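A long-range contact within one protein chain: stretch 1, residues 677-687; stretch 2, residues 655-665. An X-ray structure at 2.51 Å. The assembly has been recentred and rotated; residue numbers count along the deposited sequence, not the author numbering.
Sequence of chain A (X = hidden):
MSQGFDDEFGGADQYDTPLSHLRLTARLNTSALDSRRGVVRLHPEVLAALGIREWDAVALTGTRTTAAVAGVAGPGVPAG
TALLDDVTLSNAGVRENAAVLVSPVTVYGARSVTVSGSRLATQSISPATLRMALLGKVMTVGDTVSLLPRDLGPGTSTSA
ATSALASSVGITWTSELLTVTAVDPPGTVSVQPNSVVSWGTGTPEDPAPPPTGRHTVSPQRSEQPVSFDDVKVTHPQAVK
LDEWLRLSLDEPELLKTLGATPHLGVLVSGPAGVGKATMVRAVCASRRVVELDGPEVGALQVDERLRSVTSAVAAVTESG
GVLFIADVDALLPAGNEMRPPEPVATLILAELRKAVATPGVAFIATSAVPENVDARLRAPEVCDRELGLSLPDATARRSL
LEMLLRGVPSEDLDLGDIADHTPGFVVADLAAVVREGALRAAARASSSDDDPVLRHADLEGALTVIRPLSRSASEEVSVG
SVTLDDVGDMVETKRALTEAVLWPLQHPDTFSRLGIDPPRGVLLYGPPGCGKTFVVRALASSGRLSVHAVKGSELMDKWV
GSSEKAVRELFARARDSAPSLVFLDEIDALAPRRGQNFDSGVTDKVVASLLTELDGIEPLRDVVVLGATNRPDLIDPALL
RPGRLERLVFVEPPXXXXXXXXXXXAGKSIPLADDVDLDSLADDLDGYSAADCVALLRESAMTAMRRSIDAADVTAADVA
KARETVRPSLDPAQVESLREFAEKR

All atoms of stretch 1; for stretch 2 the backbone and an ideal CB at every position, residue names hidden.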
# COMPACT_ATOMS: atom_id res chain seq x y z
N ASP A 677 5.79 30.17 -20.96
CA ASP A 677 7.16 29.68 -20.91
C ASP A 677 7.51 29.24 -19.49
O ASP A 677 7.75 30.07 -18.61
CB ASP A 677 8.11 30.78 -21.39
CG ASP A 677 9.57 30.35 -21.33
OD1 ASP A 677 9.84 29.13 -21.34
OD2 ASP A 677 10.45 31.24 -21.29
N LEU A 678 7.54 27.93 -19.28
CA LEU A 678 7.79 27.37 -17.96
C LEU A 678 9.15 27.76 -17.39
O LEU A 678 9.32 27.82 -16.17
CB LEU A 678 7.65 25.84 -17.99
CG LEU A 678 6.24 25.29 -18.16
CD1 LEU A 678 6.22 23.78 -17.94
CD2 LEU A 678 5.26 25.99 -17.23
N ASP A 679 10.10 28.04 -18.27
CA ASP A 679 11.45 28.40 -17.84
C ASP A 679 11.51 29.79 -17.23
O ASP A 679 12.00 29.97 -16.12
CB ASP A 679 12.44 28.26 -18.99
CG ASP A 679 12.61 26.82 -19.44
OD1 ASP A 679 12.46 25.92 -18.59
OD2 ASP A 679 12.89 26.60 -20.63
N SER A 680 11.01 30.78 -17.96
CA SER A 680 10.96 32.15 -17.45
C SER A 680 10.04 32.23 -16.23
O SER A 680 10.29 32.99 -15.30
CB SER A 680 10.51 33.12 -18.54
OG SER A 680 9.30 32.70 -19.13
N LEU A 681 8.97 31.43 -16.24
CA LEU A 681 8.07 31.34 -15.10
C LEU A 681 8.81 30.87 -13.85
O LEU A 681 8.57 31.36 -12.75
CB LEU A 681 6.91 30.40 -15.40
CG LEU A 681 5.92 30.16 -14.26
CD1 LEU A 681 5.27 31.47 -13.84
CD2 LEU A 681 4.86 29.14 -14.65
N ALA A 682 9.72 29.92 -14.03
CA ALA A 682 10.50 29.40 -12.92
C ALA A 682 11.37 30.48 -12.29
O ALA A 682 11.49 30.55 -11.06
CB ALA A 682 11.36 28.23 -13.38
N ASP A 683 11.96 31.33 -13.12
CA ASP A 683 12.81 32.42 -12.64
C ASP A 683 12.02 33.43 -11.80
O ASP A 683 12.58 34.09 -10.93
CB ASP A 683 13.51 33.13 -13.80
CG ASP A 683 14.65 32.31 -14.39
OD1 ASP A 683 15.69 32.14 -13.72
OD2 ASP A 683 14.50 31.84 -15.54
N ASP A 684 10.73 33.55 -12.08
CA ASP A 684 9.88 34.51 -11.38
C ASP A 684 9.27 33.95 -10.10
O ASP A 684 8.64 34.68 -9.34
CB ASP A 684 8.77 35.03 -12.30
CG ASP A 684 9.29 35.95 -13.39
OD1 ASP A 684 10.36 36.58 -13.19
OD2 ASP A 684 8.63 36.06 -14.44
N LEU A 685 9.44 32.65 -9.87
CA LEU A 685 8.80 31.99 -8.73
C LEU A 685 9.69 31.85 -7.50
O LEU A 685 9.67 30.82 -6.83
CB LEU A 685 8.26 30.61 -9.13
CG LEU A 685 7.03 30.56 -10.04
CD1 LEU A 685 6.63 29.11 -10.28
CD2 LEU A 685 5.88 31.34 -9.44
N ASP A 686 10.48 32.88 -7.21
CA ASP A 686 11.29 32.87 -5.99
C ASP A 686 10.37 32.92 -4.77
O ASP A 686 9.43 33.71 -4.72
CB ASP A 686 12.26 34.05 -5.99
CG ASP A 686 13.39 33.87 -4.98
OD1 ASP A 686 14.33 33.09 -5.27
OD2 ASP A 686 13.34 34.52 -3.91
N GLY A 687 10.65 32.06 -3.79
CA GLY A 687 9.83 32.00 -2.59
C GLY A 687 8.78 30.92 -2.66
O GLY A 687 8.13 30.60 -1.67
N UNK A 655 15.52 26.14 -6.18
CA UNK A 655 15.94 27.35 -6.87
C UNK A 655 15.42 27.36 -8.30
O UNK A 655 14.57 26.54 -8.66
CB UNK A 655 17.47 27.47 -6.86
N UNK A 656 15.93 28.28 -9.12
CA UNK A 656 15.46 28.45 -10.49
C UNK A 656 15.59 27.17 -11.31
O UNK A 656 14.68 26.80 -12.06
CB UNK A 656 16.23 29.58 -11.17
N UNK A 657 16.72 26.49 -11.17
CA UNK A 657 16.95 25.22 -11.85
C UNK A 657 15.97 24.16 -11.37
O UNK A 657 15.33 23.47 -12.16
CB UNK A 657 18.39 24.75 -11.63
N UNK A 658 15.86 24.06 -10.05
CA UNK A 658 14.99 23.07 -9.43
C UNK A 658 13.51 23.30 -9.78
O UNK A 658 12.77 22.34 -10.02
CB UNK A 658 15.18 23.10 -7.91
N UNK A 659 13.10 24.56 -9.82
CA UNK A 659 11.71 24.89 -10.13
C UNK A 659 11.34 24.55 -11.58
O UNK A 659 10.18 24.23 -11.87
CB UNK A 659 11.46 26.38 -9.87
N UNK A 660 12.31 24.61 -12.47
CA UNK A 660 12.10 24.21 -13.86
C UNK A 660 11.74 22.73 -13.93
O UNK A 660 10.78 22.34 -14.60
CB UNK A 660 13.35 24.50 -14.70
N UNK A 661 12.52 21.90 -13.23
CA UNK A 661 12.29 20.46 -13.20
C UNK A 661 10.92 20.12 -12.61
O UNK A 661 10.17 19.34 -13.18
CB UNK A 661 13.39 19.77 -12.40
N UNK A 662 10.62 20.73 -11.47
CA UNK A 662 9.35 20.50 -10.78
C UNK A 662 8.15 20.88 -11.65
O UNK A 662 7.20 20.12 -11.77
CB UNK A 662 9.31 21.29 -9.47
N UNK A 663 8.21 22.05 -12.27
CA UNK A 663 7.15 22.48 -13.18
C UNK A 663 7.03 21.52 -14.37
O UNK A 663 5.92 21.10 -14.71
CB UNK A 663 7.42 23.90 -13.67
N UNK A 664 8.16 21.19 -14.98
CA UNK A 664 8.15 20.29 -16.14
C UNK A 664 7.68 18.89 -15.79
O UNK A 664 6.94 18.27 -16.56
CB UNK A 664 9.55 20.21 -16.76
N UNK A 665 8.09 18.38 -14.64
CA UNK A 665 7.66 17.07 -14.18
C UNK A 665 6.15 17.03 -13.99
O UNK A 665 5.47 16.15 -14.53
CB UNK A 665 8.37 16.70 -12.87

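Position 655 immediately precedes the helix, and its CA-to-CB bond points away from stretch 1, so stretch 1 imposes little; a small polar or acidic residue able to cap the helix would suit. It is Asp655, whose OD1 accepts from the backbone N of 658 at 3.0 Å as the N-cap.

At 656 the bond points sideways, and the ideal CB lies 3.7 Å from Asp683 OD1. Little room remains on that side, which favours a small residue. Ala656 fits, and its carbonyl O lies 3.8 Å from Ala682 CB. Positions 657 and 658 point away and meet nothing of stretch 1, so many residues would suit; they are Ala657 and Ala658.

Position 659 points toward stretch 1, its ideal CB 4.0 Å from Ala682 CB. An apolar residue could pack here, but the carbonyls of Ala682 and Leu685 also invite a long donor. Arg659 combines the two: its CB packs on Ala682 CB, while NE and NH2 both donate to Ala682 O, at 2.7 and 2.8 Å. The carbonyl therefore lies at the guanidinium edge, whereas Leu685 O sits over one face.

At 660 the bond runs sideways, with Asp679 and Asp683 both within reach of a long side chain. Lysine or arginine would suit, and Arg660 is found. Its CG packs 3.6 Å from Ala682 CB, and NH2 then forms a very short salt-bridge hydrogen bond to Asp683 OD2, 2.5 Å; NE makes a longer salt bridge to Asp679 OD1, 3.7 Å.

Positions 661 and 662 are out of reach of stretch 1, which does not choose between polar and apolar side chains there; they are Asp661 and Ile662.

Position 663 points toward an apolar surface made by Leu678, Leu681, Ala682 and Leu685. Leucine, isoleucine or methionine could use it. Leu663 extends CD1 to 4.1 Å from Leu681 CD2 and 4.2 Å from both Ala682 CB and Leu685 CD1. Together with 656, 659 and 660, it completes the hole that receives the Ala682 side chain.

At 664 the bond is again sideways, its ideal CB 5.0 Å from Leu678 CD1, and the carboxylate of Asp679 lies farther out. A long basic residue could span both. Arg664 does: its CG lies 4.3 Å from Leu678 CD1, and its guanidinium pairs end-on with the acid, NH1 to Asp679 OD1 at a very short 2.4 Å and NH2 to Asp679 OD2 at 2.8 Å.

Position 665 is beyond reach of stretch 1, so polar or apolar residues would serve; Thr665 hydrogen-bonds through OG1 to Asp661 O, 3.0 Å.

Stretch 2 (655-665) DAAARRDILRT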
# COMPACT_ATOMS: atom_id res chain seq x y z
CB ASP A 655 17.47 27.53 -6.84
CG ASP A 655 18.22 26.40 -7.53
OD1 ASP A 655 17.59 25.49 -8.12
OD2 ASP A 655 19.47 26.44 -7.50
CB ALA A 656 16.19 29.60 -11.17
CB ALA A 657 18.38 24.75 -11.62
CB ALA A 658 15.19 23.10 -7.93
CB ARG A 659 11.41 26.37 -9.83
CG ARG A 659 11.46 26.71 -8.34
CD ARG A 659 10.88 28.09 -8.05
NE ARG A 659 11.60 29.16 -8.74
CZ ARG A 659 12.64 29.82 -8.22
NH1 ARG A 659 13.09 29.52 -7.01
NH2 ARG A 659 13.22 30.78 -8.92
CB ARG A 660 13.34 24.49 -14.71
CG ARG A 660 13.50 25.93 -15.14
CD ARG A 660 14.92 26.20 -15.59
NE ARG A 660 15.04 27.45 -16.35
CZ ARG A 660 15.14 28.65 -15.80
NH1 ARG A 660 15.12 28.79 -14.48
NH2 ARG A 660 15.25 29.72 -16.57
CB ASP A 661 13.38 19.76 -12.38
CG ASP A 661 14.77 20.05 -12.89
OD1 ASP A 661 14.91 20.45 -14.07
OD2 ASP A 661 15.74 19.86 -12.12
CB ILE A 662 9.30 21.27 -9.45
CG1 ILE A 662 10.40 20.77 -8.51
CG2 ILE A 662 7.94 21.11 -8.80
CD1 ILE A 662 10.60 21.64 -7.29
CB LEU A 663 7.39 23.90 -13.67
CG LEU A 663 7.19 25.03 -12.65
CD1 LEU A 663 7.56 26.37 -13.27
CD2 LEU A 663 5.75 25.04 -12.15
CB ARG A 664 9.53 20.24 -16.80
CG ARG A 664 9.82 21.42 -17.70
CD ARG A 664 10.89 21.09 -18.72
NE ARG A 664 10.91 22.09 -19.78
CZ ARG A 664 11.57 23.25 -19.70
NH1 ARG A 664 12.26 23.54 -18.61
NH2 ARG A 664 11.53 24.11 -20.71
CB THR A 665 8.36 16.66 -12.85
OG1 THR A 665 9.73 16.33 -13.11
CG2 THR A 665 7.66 15.46 -12.23
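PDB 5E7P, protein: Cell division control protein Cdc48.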